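Local atomic coordinates of TarM (Staphylococcus aureus subsp. aureus 21178, PDB entry 4X7R), a protein that belongs to the GT-B clan of glycosyl transferases, with a long antiparallel sheet inserted in its first parallel-sheet domain, and is modelled with uridine-5'-diphosphate bound. Residues V163-F168 / S178-A183; R140-S145 / H152-F157; A421-Y426 / G438-N443; I337-L342 / H444-M449. The protein carries 1 engineered substitution. All blocks are in the same frame, centred on the assembly; numbering follows the deposited sequence.

Contact 1: residues V163-F168 / S178-A183; sequences VCYQVF and SRNINA
Ser-178 begins the contact at the hydroxyl end of Tyr-165: its CB lies 3.4 Å from Tyr-165 OH, and CG2 of Val-167, its non-hydrogen-bonded partner, flanks the same CB. The backbone N and O of Arg-179 pair with O and N of Gln-166, while on the same face of the sheet the two side chains run side by side. Arg-179 NE and NH2 both donate to Gln-166 OE1, each at 2.8 Å and each in the carbonyl plane; amide and guanidinium are nearly coplanar, 8° apart. Phe-168 approaches one face of the guanidinium, its CE2 over the centre, with the planes 59° apart. Asn-180, on the other face of the sheet, brings ND2 to the edge of the Tyr-165 ring, 3.4 Å from CD1. Ile-181 N donates to Cys-164 O at 2.7 Å from above the carbonyl plane, where the strand 163-168 carries a classic beta bulge, Cys-164 and Tyr-165 both facing Thr-156. With CG1 anti to the carbonyl carbon (chi1 -56°), Ile-181 packs against Gln-166 CG and Val-163 CG1. Ala-183 lies past the pairing of this beta hairpin, strands 163-169 and 175-182 of the long antiparallel sheet, its CB 3.7 Å from Val-163 O. Gln-166 NE2 makes a weak hydrogen bond to Glu-155. The two N-H groups converging on Gln-166 OE1 fix the rotation of the amide and hold the guanidinium edge-on to it.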
# COMPACT_ATOMS: atom_id res chain seq x y z
N VAL A 163 6.02 10.49 22.54
CA VAL A 163 4.97 9.53 22.96
C VAL A 163 5.58 8.35 23.71
O VAL A 163 6.39 7.61 23.15
CB VAL A 163 4.04 9.09 21.79
CG1 VAL A 163 2.95 8.11 22.26
CG2 VAL A 163 3.40 10.29 21.11
N CYS A 164 5.18 8.16 24.98
CA CYS A 164 5.65 7.03 25.78
C CYS A 164 4.52 6.05 26.15
O CYS A 164 4.80 4.94 26.59
CB CYS A 164 6.41 7.51 27.02
SG CYS A 164 5.42 8.53 28.15
N TYR A 165 3.26 6.44 25.93
CA TYR A 165 2.10 5.63 26.28
C TYR A 165 0.89 5.99 25.43
O TYR A 165 0.68 7.16 25.14
CB TYR A 165 1.79 5.89 27.79
CG TYR A 165 0.98 4.81 28.46
CD1 TYR A 165 1.55 3.58 28.78
CD2 TYR A 165 -0.36 5.02 28.80
CE1 TYR A 165 0.80 2.57 29.40
CE2 TYR A 165 -1.11 4.02 29.42
CZ TYR A 165 -0.52 2.81 29.74
OH TYR A 165 -1.24 1.87 30.42
N GLN A 166 0.09 4.98 25.04
CA GLN A 166 -1.15 5.18 24.29
C GLN A 166 -2.27 4.36 24.87
O GLN A 166 -2.05 3.22 25.31
CB GLN A 166 -1.05 4.79 22.79
CG GLN A 166 0.05 5.50 22.06
CD GLN A 166 0.08 5.02 20.66
OE1 GLN A 166 0.09 3.80 20.39
NE2 GLN A 166 0.10 5.96 19.74
N VAL A 167 -3.47 4.94 24.82
CA VAL A 167 -4.73 4.31 25.21
C VAL A 167 -5.68 4.47 24.01
O VAL A 167 -5.80 5.57 23.47
CB VAL A 167 -5.31 4.91 26.52
CG1 VAL A 167 -6.59 4.21 26.93
CG2 VAL A 167 -4.28 4.88 27.66
N PHE A 168 -6.34 3.37 23.61
CA PHE A 168 -7.33 3.39 22.54
C PHE A 168 -8.72 3.27 23.16
O PHE A 168 -8.91 2.44 24.05
CB PHE A 168 -7.07 2.27 21.52
CG PHE A 168 -5.74 2.39 20.82
CD1 PHE A 168 -5.34 3.60 20.27
CD2 PHE A 168 -4.94 1.28 20.63
CE1 PHE A 168 -4.11 3.71 19.60
CE2 PHE A 168 -3.73 1.38 19.93
CZ PHE A 168 -3.31 2.60 19.44
N SER A 178 -4.29 -0.43 26.17
CA SER A 178 -3.33 0.53 26.71
C SER A 178 -1.97 -0.09 26.43
O SER A 178 -1.85 -1.31 26.46
CB SER A 178 -3.51 0.75 28.22
OG SER A 178 -3.27 -0.44 28.93
N ARG A 179 -0.98 0.73 26.07
CA ARG A 179 0.33 0.18 25.71
C ARG A 179 1.46 1.15 25.89
O ARG A 179 1.28 2.37 25.71
CB ARG A 179 0.34 -0.36 24.26
CG ARG A 179 0.27 0.71 23.19
CD ARG A 179 -0.25 0.12 21.90
NE ARG A 179 -0.05 1.06 20.80
CZ ARG A 179 0.01 0.70 19.53
NH1 ARG A 179 -0.12 -0.57 19.19
NH2 ARG A 179 0.20 1.61 18.59
N ASN A 180 2.64 0.60 26.23
CA ASN A 180 3.84 1.41 26.42
C ASN A 180 4.48 1.63 25.09
O ASN A 180 4.43 0.74 24.24
CB ASN A 180 4.83 0.73 27.37
CG ASN A 180 4.32 0.66 28.77
OD1 ASN A 180 3.82 -0.35 29.20
ND2 ASN A 180 4.38 1.75 29.49
N ILE A 181 5.06 2.81 24.89
CA ILE A 181 5.75 3.16 23.65
C ILE A 181 7.17 3.56 24.01
O ILE A 181 7.35 4.43 24.85
CB ILE A 181 5.02 4.27 22.81
CG1 ILE A 181 3.56 3.91 22.46
CG2 ILE A 181 5.84 4.70 21.56
CD1 ILE A 181 3.39 2.78 21.50
N ASN A 182 8.17 2.90 23.41
CA ASN A 182 9.58 3.20 23.63
C ASN A 182 9.83 4.49 22.85
O ASN A 182 9.87 4.45 21.62
CB ASN A 182 10.44 2.02 23.09
CG ASN A 182 11.94 2.18 23.19
OD1 ASN A 182 12.49 3.20 23.61
ND2 ASN A 182 12.65 1.15 22.76
N ALA A 183 9.89 5.62 23.53
CA ALA A 183 10.07 6.95 22.94
C ALA A 183 11.34 7.13 22.08
O ALA A 183 11.35 7.98 21.18
CB ALA A 183 10.01 8.01 24.03

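Contact 2: residues R140-S145 / H152-F157; sequences RIERFS and HMKETF
Arg-140 lays its guanidinium flat on the ring of Phe-157, centres 3.8 Å apart and planes 11° from parallel, a cation-pi stack. The bend at chi3 (70°) turns NE over the middle of the ring. Its nitrogens are engaged too: NE donates to Asn-161, and NH1 forms a salt bridge with Asp-133, which also pairs with Arg-143 NE. The backbones are joined by five N-H...O bonds, two of them between Arg-143 and Glu-155 and one from Phe-157 N to Ile-141 O. Arg-143 O has a second donor, a water at 2.8 Å that also donates to Glu-155 OE1 and accepts from Ser-145 OG at 2.6 Å. This water thus links both strands on one face. On the other, Lys-154 runs beside Phe-144 with CG over the ring face, 4.1 Å from its centroid, and Glu-142 OE2 turns to a salt bridge with Arg-95. At the far end Ser-145 N bonds to Met-153 O and His-152 N to Ser-145 O, while His-152 ND1 is hydrogen-bonded to Tyr-43. His-152 and Met-153 both face Ser-145, a classic beta bulge in an antiparallel beta hairpin, here one of the hairpins of the long meandering sheet.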
# COMPACT_ATOMS: atom_id res chain seq x y z
N ARG A 140 3.80 19.60 27.82
CA ARG A 140 2.70 18.77 27.32
C ARG A 140 2.74 17.38 27.98
O ARG A 140 3.69 16.63 27.78
CB ARG A 140 2.70 18.66 25.78
CG ARG A 140 1.63 17.71 25.24
CD ARG A 140 1.43 17.81 23.74
NE ARG A 140 2.56 17.28 22.97
CZ ARG A 140 2.55 17.09 21.66
NH1 ARG A 140 1.45 17.35 20.95
NH2 ARG A 140 3.61 16.60 21.04
N ILE A 141 1.70 17.06 28.76
CA ILE A 141 1.61 15.76 29.42
C ILE A 141 0.80 14.75 28.58
O ILE A 141 1.20 13.58 28.44
CB ILE A 141 1.15 15.88 30.90
CG1 ILE A 141 -0.20 16.63 31.03
CG2 ILE A 141 2.25 16.57 31.74
CD1 ILE A 141 -0.92 16.48 32.36
N GLU A 142 -0.31 15.21 27.97
CA GLU A 142 -1.17 14.34 27.18
C GLU A 142 -1.89 14.97 26.01
O GLU A 142 -2.06 16.18 25.94
CB GLU A 142 -2.16 13.60 28.08
CG GLU A 142 -2.95 14.50 28.98
CD GLU A 142 -3.49 13.82 30.22
OE1 GLU A 142 -2.93 12.79 30.64
OE2 GLU A 142 -4.48 14.34 30.77
N ARG A 143 -2.34 14.10 25.09
CA ARG A 143 -3.14 14.47 23.94
C ARG A 143 -4.32 13.53 23.78
O ARG A 143 -4.12 12.32 23.63
CB ARG A 143 -2.29 14.48 22.65
CG ARG A 143 -3.13 14.51 21.36
CD ARG A 143 -2.31 14.64 20.10
NE ARG A 143 -1.90 16.04 19.94
CZ ARG A 143 -1.46 16.57 18.80
NH1 ARG A 143 -1.38 15.84 17.70
NH2 ARG A 143 -1.13 17.85 18.76
N PHE A 144 -5.54 14.09 23.75
CA PHE A 144 -6.76 13.37 23.42
C PHE A 144 -7.10 13.69 21.95
O PHE A 144 -7.20 14.87 21.57
CB PHE A 144 -7.92 13.78 24.34
CG PHE A 144 -7.79 13.32 25.77
CD1 PHE A 144 -7.12 14.10 26.71
CD2 PHE A 144 -8.31 12.09 26.17
CE1 PHE A 144 -6.98 13.67 28.02
CE2 PHE A 144 -8.19 11.67 27.50
CZ PHE A 144 -7.52 12.46 28.42
N SER A 145 -7.27 12.64 21.13
CA SER A 145 -7.62 12.72 19.72
C SER A 145 -9.07 12.30 19.52
O SER A 145 -9.50 11.26 20.04
CB SER A 145 -6.68 11.85 18.88
OG SER A 145 -5.35 12.28 19.10
N HIS A 152 -10.95 8.82 20.49
CA HIS A 152 -10.56 7.51 19.98
C HIS A 152 -9.20 7.09 20.53
O HIS A 152 -8.89 5.91 20.60
CB HIS A 152 -10.63 7.42 18.43
CG HIS A 152 -9.58 8.22 17.69
ND1 HIS A 152 -8.39 7.64 17.28
CD2 HIS A 152 -9.61 9.50 17.25
CE1 HIS A 152 -7.72 8.58 16.64
NE2 HIS A 152 -8.42 9.71 16.58
N MET A 153 -8.43 8.07 20.99
CA MET A 153 -7.08 7.82 21.47
C MET A 153 -6.60 8.86 22.47
O MET A 153 -6.94 10.03 22.36
CB MET A 153 -6.11 7.77 20.25
CG MET A 153 -4.65 7.47 20.59
SD MET A 153 -3.55 7.31 19.12
CE MET A 153 -3.76 8.90 18.34
N LYS A 154 -5.77 8.42 23.41
CA LYS A 154 -5.07 9.27 24.38
C LYS A 154 -3.58 8.90 24.28
O LYS A 154 -3.24 7.72 24.30
CB LYS A 154 -5.59 9.07 25.81
CG LYS A 154 -4.87 9.90 26.91
CD LYS A 154 -5.33 9.45 28.28
CE LYS A 154 -4.24 9.37 29.32
NZ LYS A 154 -3.79 7.96 29.53
N GLU A 155 -2.72 9.89 24.12
CA GLU A 155 -1.26 9.67 24.10
C GLU A 155 -0.65 10.39 25.27
O GLU A 155 -1.11 11.48 25.62
CB GLU A 155 -0.61 10.15 22.80
CG GLU A 155 -0.95 9.28 21.60
CD GLU A 155 -0.61 9.94 20.29
OE1 GLU A 155 -1.05 11.09 20.07
OE2 GLU A 155 0.10 9.31 19.47
N THR A 156 0.32 9.76 25.92
CA THR A 156 1.06 10.39 27.04
C THR A 156 2.47 10.76 26.57
O THR A 156 3.11 9.98 25.87
CB THR A 156 1.06 9.50 28.29
OG1 THR A 156 -0.29 9.22 28.62
CG2 THR A 156 1.74 10.16 29.47
N PHE A 157 2.97 11.93 27.01
CA PHE A 157 4.31 12.42 26.61
C PHE A 157 5.31 12.43 27.73
O PHE A 157 4.95 12.72 28.86
CB PHE A 157 4.23 13.81 25.96
CG PHE A 157 3.37 13.82 24.72
CD1 PHE A 157 1.99 14.02 24.81
CD2 PHE A 157 3.92 13.57 23.47
CE1 PHE A 157 1.19 14.01 23.67
CE2 PHE A 157 3.12 13.56 22.33
CZ PHE A 157 1.76 13.76 22.44
O HOH W 1 -3.96 11.34 21.04

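Contact 3: residues A421-Y426 / G438-N443; sequences AFDIKY and GYLIEN
Phe-422 sets its ring under the turn that follows strand 438-441, with Asn-443 C over one face and Ile-441 CG2 at the edge, 3.8 Å from CD1. It lies on the face of the sheet shared with Ile-441. The Asn-443 side chain crosses that of Phe-422 at about a right angle, the amide and ring planes 65° apart, and brings OD1 to 3.7 Å from Phe-422 CD2. Ile-424 CG2 meets the same amide at CG, 3.6 Å away, while Asn-443 ND2 is hydrogen-bonded to Gln-401. Three backbone bonds join the parallel strands: Ala-421 N to Tyr-439 O at 3.1 Å, then Ile-441 N to Ala-421 O and Asp-423 N to Ile-441 O, each 2.7 Å. On the other face, Leu-440 spreads its methyls beside the Asp-423 carboxylate, CD1 4.0 Å from OD2, and both side chains touch Ser-429 of the short helix 428-431. This helix belongs to the crossover of a beta-alpha-beta unit whose second strand is the outermost of the C-terminal parallel sheet. Backbone bonds set the pairing, whereas the side chains of Phe-422 and Ile-424 meet Ile-441 and Asn-443 by van der Waals packing, with no side-chain hydrogen bond between the segments.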
# COMPACT_ATOMS: atom_id res chain seq x y z
N ALA A 421 9.84 0.34 -22.11
CA ALA A 421 10.37 0.07 -20.79
C ALA A 421 11.83 -0.30 -20.75
O ALA A 421 12.32 -0.97 -21.66
CB ALA A 421 9.55 -1.04 -20.15
N PHE A 422 12.52 0.06 -19.65
CA PHE A 422 13.89 -0.38 -19.44
C PHE A 422 13.83 -1.89 -19.15
O PHE A 422 12.97 -2.31 -18.37
CB PHE A 422 14.56 0.39 -18.27
CG PHE A 422 15.01 1.81 -18.56
CD1 PHE A 422 15.46 2.17 -19.83
CD2 PHE A 422 15.02 2.77 -17.56
CE1 PHE A 422 15.90 3.48 -20.09
CE2 PHE A 422 15.47 4.08 -17.82
CZ PHE A 422 15.91 4.42 -19.08
N ASP A 423 14.67 -2.70 -19.83
CA ASP A 423 14.72 -4.15 -19.64
C ASP A 423 15.41 -4.43 -18.29
O ASP A 423 16.64 -4.48 -18.22
CB ASP A 423 15.46 -4.86 -20.81
CG ASP A 423 15.27 -6.38 -20.82
OD1 ASP A 423 14.79 -6.94 -19.80
OD2 ASP A 423 15.60 -7.02 -21.83
N ILE A 424 14.61 -4.55 -17.22
CA ILE A 424 15.11 -4.73 -15.84
C ILE A 424 14.50 -6.00 -15.18
O ILE A 424 13.50 -6.54 -15.65
CB ILE A 424 14.81 -3.43 -15.00
CG1 ILE A 424 13.31 -3.03 -14.98
CG2 ILE A 424 15.65 -2.23 -15.46
CD1 ILE A 424 12.47 -3.64 -13.94
N LYS A 425 15.08 -6.42 -14.05
CA LYS A 425 14.57 -7.54 -13.25
C LYS A 425 13.54 -6.94 -12.24
O LYS A 425 13.89 -6.05 -11.48
CB LYS A 425 15.71 -8.26 -12.50
CG LYS A 425 16.57 -9.20 -13.39
CD LYS A 425 17.58 -9.99 -12.52
CE LYS A 425 18.40 -11.02 -13.27
NZ LYS A 425 17.64 -12.23 -13.69
N TYR A 426 12.29 -7.42 -12.21
CA TYR A 426 11.71 -8.49 -13.02
C TYR A 426 10.41 -8.03 -13.63
O TYR A 426 9.72 -7.18 -13.05
CB TYR A 426 11.39 -9.67 -12.10
CG TYR A 426 12.61 -10.24 -11.42
CD1 TYR A 426 13.47 -11.10 -12.10
CD2 TYR A 426 12.92 -9.89 -10.11
CE1 TYR A 426 14.61 -11.61 -11.48
CE2 TYR A 426 14.06 -10.41 -9.47
CZ TYR A 426 14.90 -11.26 -10.17
OH TYR A 426 16.02 -11.79 -9.57
N GLY A 438 5.73 -3.75 -28.30
CA GLY A 438 6.36 -2.65 -27.57
C GLY A 438 7.87 -2.70 -27.72
O GLY A 438 8.39 -3.42 -28.58
N TYR A 439 8.58 -1.95 -26.86
CA TYR A 439 10.04 -1.91 -26.90
C TYR A 439 10.67 -2.13 -25.53
O TYR A 439 10.21 -1.55 -24.53
CB TYR A 439 10.56 -0.59 -27.50
CG TYR A 439 10.25 -0.39 -28.97
CD1 TYR A 439 10.82 -1.20 -29.94
CD2 TYR A 439 9.46 0.68 -29.39
CE1 TYR A 439 10.56 -1.01 -31.30
CE2 TYR A 439 9.22 0.90 -30.75
CZ TYR A 439 9.75 0.05 -31.70
OH TYR A 439 9.49 0.27 -33.03
N LEU A 440 11.72 -2.98 -25.51
CA LEU A 440 12.56 -3.26 -24.35
C LEU A 440 13.84 -2.48 -24.56
O LEU A 440 14.59 -2.73 -25.52
CB LEU A 440 12.88 -4.76 -24.22
CG LEU A 440 11.77 -5.62 -23.63
CD1 LEU A 440 12.10 -7.10 -23.79
CD2 LEU A 440 11.49 -5.25 -22.16
N ILE A 441 14.06 -1.47 -23.71
CA ILE A 441 15.22 -0.58 -23.81
C ILE A 441 16.31 -1.02 -22.84
O ILE A 441 16.03 -1.34 -21.69
CB ILE A 441 14.78 0.90 -23.58
CG1 ILE A 441 13.63 1.34 -24.53
CG2 ILE A 441 15.95 1.90 -23.57
CD1 ILE A 441 13.84 1.12 -26.04
N GLU A 442 17.57 -0.99 -23.31
CA GLU A 442 18.74 -1.29 -22.49
C GLU A 442 18.70 -0.31 -21.31
O GLU A 442 18.51 0.89 -21.53
CB GLU A 442 20.01 -1.11 -23.33
CG GLU A 442 21.25 -1.71 -22.69
CD GLU A 442 22.57 -1.24 -23.28
OE1 GLU A 442 22.56 -0.46 -24.27
OE2 GLU A 442 23.63 -1.65 -22.75
N ASN A 443 18.74 -0.85 -20.07
CA ASN A 443 18.65 -0.08 -18.83
C ASN A 443 19.62 1.11 -18.80
O ASN A 443 20.81 0.94 -19.12
CB ASN A 443 18.85 -0.98 -17.60
CG ASN A 443 18.57 -0.28 -16.30
OD1 ASN A 443 17.74 0.62 -16.22
ND2 ASN A 443 19.26 -0.66 -15.24

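Contact 4: residues I337-L342 / H444-M449; sequences IEVAEL and HNINDM
Val-339 of helix 333-346 pushes its two methyls at the N-terminal turn of helix 446-457, in the domain of the C-terminal parallel sheet, and Ile-446 and Met-449 receive them. CG2 is the leading bump: it sits between Ile-446 CB, 3.7 Å away, and Met-449 CE, at 3.4 Å, a snug methyl contact. Met-449 CE also touches CG1 of Val-339 at 3.5 Å, so the methyl closes over both branches; the side chains cross at about a right angle, and the bend of Met-449 at chi3 (96°) directs CE to them. Ile-446 answers with a bump of its own. Its CG1 takes the position between the backbone N and the carbonyl carbon (chi1 65°), and CD1 reaches in between Leu-342 CD1, 3.9 Å away, and Glu-338 OE1, 4.0 Å. One turn on from Glu-338, Leu-342 CD1 rests on the start of the helix, near Ile-446 O and 3.5 Å from Asn-447 OD1. That start is capped: Asn-445, the N-cap, accepts from Asp-448 N through OD1 at 3.2 Å, the donor lying above its carbonyl plane. Beneath, Ile-446 and Met-449 also touch Phe-422 of the neighbouring strand. With no hydrogen bond between the two segments, they are held by the fit of branched side chains and a methionine methyl, an apolar contact edged by the polar ends of Glu-338 and Asn-447.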
# COMPACT_ATOMS: atom_id res chain seq x y z
N ILE A 337 11.73 12.33 -16.76
CA ILE A 337 11.82 13.78 -17.03
C ILE A 337 12.99 14.05 -17.99
O ILE A 337 12.83 14.82 -18.93
CB ILE A 337 11.87 14.66 -15.75
CG1 ILE A 337 10.68 14.40 -14.80
CG2 ILE A 337 12.01 16.16 -16.07
CD1 ILE A 337 9.28 14.49 -15.40
N GLU A 338 14.14 13.37 -17.78
CA GLU A 338 15.32 13.47 -18.65
C GLU A 338 15.00 12.96 -20.05
O GLU A 338 15.46 13.55 -21.03
CB GLU A 338 16.52 12.71 -18.07
CG GLU A 338 17.23 13.46 -16.94
CD GLU A 338 18.32 12.70 -16.22
OE1 GLU A 338 19.16 12.06 -16.89
OE2 GLU A 338 18.35 12.77 -14.97
N VAL A 339 14.16 11.90 -20.15
CA VAL A 339 13.72 11.34 -21.43
C VAL A 339 12.76 12.33 -22.12
O VAL A 339 12.91 12.58 -23.31
CB VAL A 339 13.12 9.91 -21.29
CG1 VAL A 339 12.43 9.47 -22.57
CG2 VAL A 339 14.20 8.92 -20.90
N ALA A 340 11.81 12.91 -21.34
CA ALA A 340 10.83 13.90 -21.80
C ALA A 340 11.54 15.08 -22.46
O ALA A 340 11.17 15.46 -23.57
CB ALA A 340 9.97 14.37 -20.65
N GLU A 341 12.62 15.60 -21.82
CA GLU A 341 13.46 16.69 -22.33
C GLU A 341 14.00 16.38 -23.74
O GLU A 341 13.94 17.25 -24.60
CB GLU A 341 14.62 16.97 -21.35
CG GLU A 341 15.46 18.19 -21.72
CD GLU A 341 16.60 18.51 -20.77
OE1 GLU A 341 17.35 17.59 -20.39
OE2 GLU A 341 16.76 19.71 -20.43
N LEU A 342 14.48 15.14 -23.97
CA LEU A 342 15.03 14.69 -25.25
C LEU A 342 13.94 14.56 -26.32
O LEU A 342 14.15 14.99 -27.45
CB LEU A 342 15.77 13.35 -25.10
CG LEU A 342 17.04 13.34 -24.24
CD1 LEU A 342 17.45 11.93 -23.91
CD2 LEU A 342 18.19 14.07 -24.94
N HIS A 444 19.09 2.30 -18.43
CA HIS A 444 19.76 3.62 -18.36
C HIS A 444 19.86 4.35 -19.70
O HIS A 444 20.06 5.56 -19.70
CB HIS A 444 21.13 3.57 -17.65
CG HIS A 444 21.05 3.26 -16.19
ND1 HIS A 444 21.33 1.99 -15.70
CD2 HIS A 444 20.71 4.07 -15.16
CE1 HIS A 444 21.16 2.06 -14.39
NE2 HIS A 444 20.78 3.29 -14.01
N ASN A 445 19.74 3.62 -20.83
CA ASN A 445 19.85 4.20 -22.18
C ASN A 445 18.68 5.15 -22.50
O ASN A 445 17.75 4.78 -23.22
CB ASN A 445 20.01 3.09 -23.24
CG ASN A 445 20.62 3.55 -24.54
OD1 ASN A 445 20.57 4.73 -24.90
ND2 ASN A 445 21.15 2.61 -25.31
N ILE A 446 18.75 6.38 -21.97
CA ILE A 446 17.74 7.44 -22.15
C ILE A 446 17.58 7.90 -23.60
O ILE A 446 16.47 8.26 -23.99
CB ILE A 446 17.89 8.61 -21.12
CG1 ILE A 446 19.22 9.39 -21.30
CG2 ILE A 446 17.71 8.09 -19.69
CD1 ILE A 446 19.25 10.79 -20.64
N ASN A 447 18.67 7.86 -24.41
CA ASN A 447 18.66 8.26 -25.82
C ASN A 447 17.89 7.27 -26.69
O ASN A 447 17.08 7.69 -27.52
CB ASN A 447 20.08 8.45 -26.36
CG ASN A 447 20.88 9.52 -25.66
OD1 ASN A 447 20.35 10.51 -25.14
ND2 ASN A 447 22.19 9.35 -25.67
N ASP A 448 18.14 5.95 -26.51
CA ASP A 448 17.41 4.92 -27.26
C ASP A 448 15.94 4.88 -26.83
O ASP A 448 15.09 4.62 -27.67
CB ASP A 448 18.06 3.54 -27.13
CG ASP A 448 17.45 2.49 -28.05
OD1 ASP A 448 17.37 2.74 -29.27
OD2 ASP A 448 17.01 1.43 -27.53
N MET A 449 15.64 5.20 -25.56
CA MET A 449 14.25 5.23 -25.11
C MET A 449 13.51 6.43 -25.71
O MET A 449 12.36 6.28 -26.13
CB MET A 449 14.15 5.24 -23.59
CG MET A 449 12.78 4.86 -23.13
SD MET A 449 12.63 4.80 -21.34
CE MET A 449 12.04 6.28 -21.10

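In the fold
From the N terminus, contact 2 comes first and closes a tight hairpin; contact 1 closes the next but one along the same antiparallel sheet, after contact 2 has ended. They share a border, since strands 150-157 and 163-169 are neighbours: Tyr-165 O and Thr-156 N lie 2.7 Å apart. The chain then crosses to the opposite side of the molecule, contacts 1 and 3 having centres about 47 Å apart. There contact 4 closes a loop of about a hundred residues, tying helix 333-346 to helix 446-457, and contact 3, the beta-alpha-beta pairing at the sheet edge, falls wholly within it. Ile-441 packs against both Asp-448 and Met-449, joining the two.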